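PDB 1FX2: receptor-type adenylate cyclase gresag 4.1, which catalyses the conversion of ATP to 3',5'-cyclic AMP and diphosphate, the structure being that of its class III catalytic domain. Local coordinates for the interface of chains A and B. Coordinates in Å, arbitrary orientation; residue numbers count along the deposited sequence, not the author numbering. Chains: chain A/B, Receptor-type adenylate cyclase gresag 4.1.

The interface of chains A and B. Residues chain A 201, 212; chain B 79, 83, 193-195, 217-218.
A:Lys212 reaches across to the backbone oxygen of B:Asn217, linking two copies of the class III cyclase catalytic domain. The domain was crystallised in its monomeric state, so this patch, part of an interface without exact two-fold symmetry, is probably a crystal contact rather than the catalytic dimer. Both chain A residues lie on strands, 196-202 and 211-216, and both are poorly ordered.

Among direct polar contacts, A:Lys212 NZ donates to B:Asn217 O at 3.0 Å, approaching from above the carbonyl plane, 46° out of it; a weaker bond runs to B:Thr218 O. A long, flexible lysine suits this task: its chain bends at chi2 (95°) and then runs extended, carrying the terminal amine to the carbonyls. A:Asp201 and B:Gln79, from helix 71-87, meet tip to tip, carboxylate and amide planes 47° apart, but OD1 and NE2 are modelled too close to carry a bond. Glutamine's extended chain, CG anti to the backbone N, carries its amide out to chain A.

Water does much of the remaining bridging. One molecule joins A:Lys212 NZ (2.7 Å) to the carboxylate OD2 of B:Asp195, whose opposite charge probably favours the lysine although the two groups do not touch. Another is shared by A:Asp201 OD2, B:Gln79 OE1, B:Asn217 O and the backbone N of B:Asp195; the short carboxylate and the amide oxygen can both accept from water. A third tentatively links A:Asp201 O to NE2 of B:Gln193, likewise poorly ordered.

In apolar packing, A:Lys212 CE rests 3.7 Å from B:Gln79 CD, the two side chains crossing at a slant.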
ATOM      1  N   ASP A 201       4.194  -2.045   3.125  1.00 23.31           N
ATOM      2  CA  ASP A 201       4.449  -0.870   4.018  1.00 23.58           C
ATOM      3  C   ASP A 201       5.911  -0.789   4.339  1.00 27.39           C
ATOM      4  O   ASP A 201       6.561  -1.799   4.597  1.00 33.98           O
ATOM      5  CB  ASP A 201       3.699  -0.763   5.357  1.00 25.31           C
ATOM      6  CG  ASP A 201       2.656  -1.817   5.594  1.00 54.16           C
ATOM      7  OD1 ASP A 201       2.378  -2.637   4.690  1.00 59.77           O
ATOM      8  OD2 ASP A 201       2.103  -1.808   6.739  1.00 50.97           O
ATOM      9  N   LYS A 212       2.366   2.664   3.429  1.00 16.24           N
ATOM     10  CA  LYS A 212       2.054   1.689   2.375  1.00 17.52           C
ATOM     11  C   LYS A 212       2.432   2.396   1.040  1.00 15.03           C
ATOM     12  O   LYS A 212       1.894   3.502   0.801  1.00 17.61           O
ATOM     13  CB  LYS A 212       0.560   1.368   2.408  1.00 30.27           C
ATOM     14  CG  LYS A 212       0.147   0.366   3.497  1.00 38.26           C
ATOM     15  CD  LYS A 212      -0.341   1.043   4.791  1.00 41.23           C
ATOM     16  CE  LYS A 212      -0.421   0.032   5.952  1.00 24.27           C
ATOM     17  NZ  LYS A 212      -0.968   0.735   7.167  1.00 36.26           N
TER
ATOM     18  N   GLN B  79      -3.756  -7.290   5.295  1.00  8.79           N
ATOM     19  CA  GLN B  79      -3.621  -5.903   4.926  1.00  7.68           C
ATOM     20  C   GLN B  79      -3.983  -5.716   3.443  1.00  7.36           C
ATOM     21  O   GLN B  79      -4.738  -4.767   3.088  1.00  8.42           O
ATOM     22  CB  GLN B  79      -2.224  -5.470   5.267  1.00 12.29           C
ATOM     23  CG  GLN B  79      -1.862  -4.092   4.869  1.00 20.23           C
ATOM     24  CD  GLN B  79      -0.654  -3.661   5.715  1.00 29.29           C
ATOM     25  OE1 GLN B  79      -0.818  -3.117   6.803  1.00 38.32           O
ATOM     26  NE2 GLN B  79       0.526  -4.005   5.262  1.00 26.44           N
ATOM     27  N   LEU B  83      -6.951  -3.417   1.426  1.00  8.40           N
ATOM     28  CA  LEU B  83      -6.585  -2.458   0.392  1.00 10.68           C
ATOM     29  C   LEU B  83      -7.142  -2.834  -0.997  1.00  7.20           C
ATOM     30  O   LEU B  83      -7.755  -1.966  -1.634  1.00 10.19           O
ATOM     31  CB  LEU B  83      -5.072  -2.293   0.345  1.00  8.71           C
ATOM     32  CG  LEU B  83      -4.526  -1.699   1.654  1.00  9.55           C
ATOM     33  CD1 LEU B  83      -2.988  -1.961   1.695  1.00 12.50           C
ATOM     34  CD2 LEU B  83      -4.762  -0.178   1.696  1.00 11.52           C
ATOM     35  N   GLN B 193       7.357  -3.037  10.406  1.00 13.08           N
ATOM     36  CA  GLN B 193       6.693  -2.776   9.135  1.00 13.75           C
ATOM     37  C   GLN B 193       5.210  -2.698   9.205  1.00 14.14           C
ATOM     38  O   GLN B 193       4.548  -2.548   8.170  1.00 15.38           O
ATOM     39  CB  GLN B 193       7.040  -3.864   8.120  1.00 14.28           C
ATOM     40  CG  GLN B 193       8.584  -3.927   7.921  1.00 22.55           C
ATOM     41  CD  GLN B 193       9.104  -2.839   6.994  1.00 38.93           C
ATOM     42  OE1 GLN B 193       9.491  -1.734   7.431  1.00 45.00           O
ATOM     43  NE2 GLN B 193       9.094  -3.135   5.684  1.00 54.23           N
ATOM     44  N   ILE B 194       4.616  -2.875  10.381  1.00 12.69           N
ATOM     45  CA  ILE B 194       3.166  -2.779  10.472  1.00 12.64           C
ATOM     46  C   ILE B 194       2.838  -1.732  11.523  1.00 13.85           C
ATOM     47  O   ILE B 194       3.675  -1.405  12.379  1.00 13.56           O
ATOM     48  CB  ILE B 194       2.470  -4.098  10.786  1.00 13.55           C
ATOM     49  CG1 ILE B 194       3.004  -4.702  12.072  1.00 12.09           C
ATOM     50  CG2 ILE B 194       2.629  -5.070   9.615  1.00 15.38           C
ATOM     51  CD1 ILE B 194       2.224  -5.872  12.520  1.00 12.92           C
ATOM     52  N   ASP B 195       1.566  -1.328  11.545  1.00 13.17           N
ATOM     53  CA  ASP B 195       0.992  -0.333  12.372  1.00 13.16           C
ATOM     54  C   ASP B 195      -0.193  -0.967  13.122  1.00 12.99           C
ATOM     55  O   ASP B 195      -1.148  -1.361  12.446  1.00 13.22           O
ATOM     56  CB  ASP B 195       0.466   0.738  11.362  1.00 19.75           C
ATOM     57  CG  ASP B 195      -0.156   1.973  11.999  1.00 19.20           C
ATOM     58  OD1 ASP B 195      -0.613   2.018  13.177  1.00 20.42           O
ATOM     59  OD2 ASP B 195      -0.341   2.937  11.198  1.00 27.35           O
ATOM     60  N   ASN B 217      -3.684  -1.757  11.455  1.00  9.48           N
ATOM     61  CA  ASN B 217      -4.176  -0.609  10.721  1.00  8.98           C
ATOM     62  C   ASN B 217      -3.727  -0.865   9.282  1.00 12.60           C
ATOM     63  O   ASN B 217      -2.540  -1.019   9.016  1.00 20.40           O
ATOM     64  CB  ASN B 217      -3.583   0.651  11.356  1.00 11.22           C
ATOM     65  CG  ASN B 217      -4.105   0.873  12.778  1.00 11.24           C
ATOM     66  OD1 ASN B 217      -3.335   1.058  13.791  1.00 14.88           O
ATOM     67  ND2 ASN B 217      -5.380   0.780  12.913  1.00  9.41           N
ATOM     68  N   THR B 218      -4.679  -0.895   8.361  1.00 10.79           N
ATOM     69  CA  THR B 218      -4.476  -1.266   6.938  1.00 12.50           C
ATOM     70  C   THR B 218      -4.723   0.010   6.117  1.00 17.90           C
ATOM     71  O   THR B 218      -3.791   0.691   5.670  1.00 14.82           O
ATOM     72  CB  THR B 218      -5.399  -2.481   6.498  1.00 16.74           C
ATOM     73  OG1 THR B 218      -6.793  -2.167   6.612  1.00 15.06           O
ATOM     74  CG2 THR B 218      -5.154  -3.680   7.432  1.00 13.93           C
TER
HETATM   75  O   HOH W   1      -0.035  -1.924   9.059  1.00 17.79           O
HETATM   76  O   HOH W   2       0.515   2.523   8.470  1.00 38.49           O
HETATM   77  O   HOH W   3       7.319  -4.921   4.496  1.00 41.14           O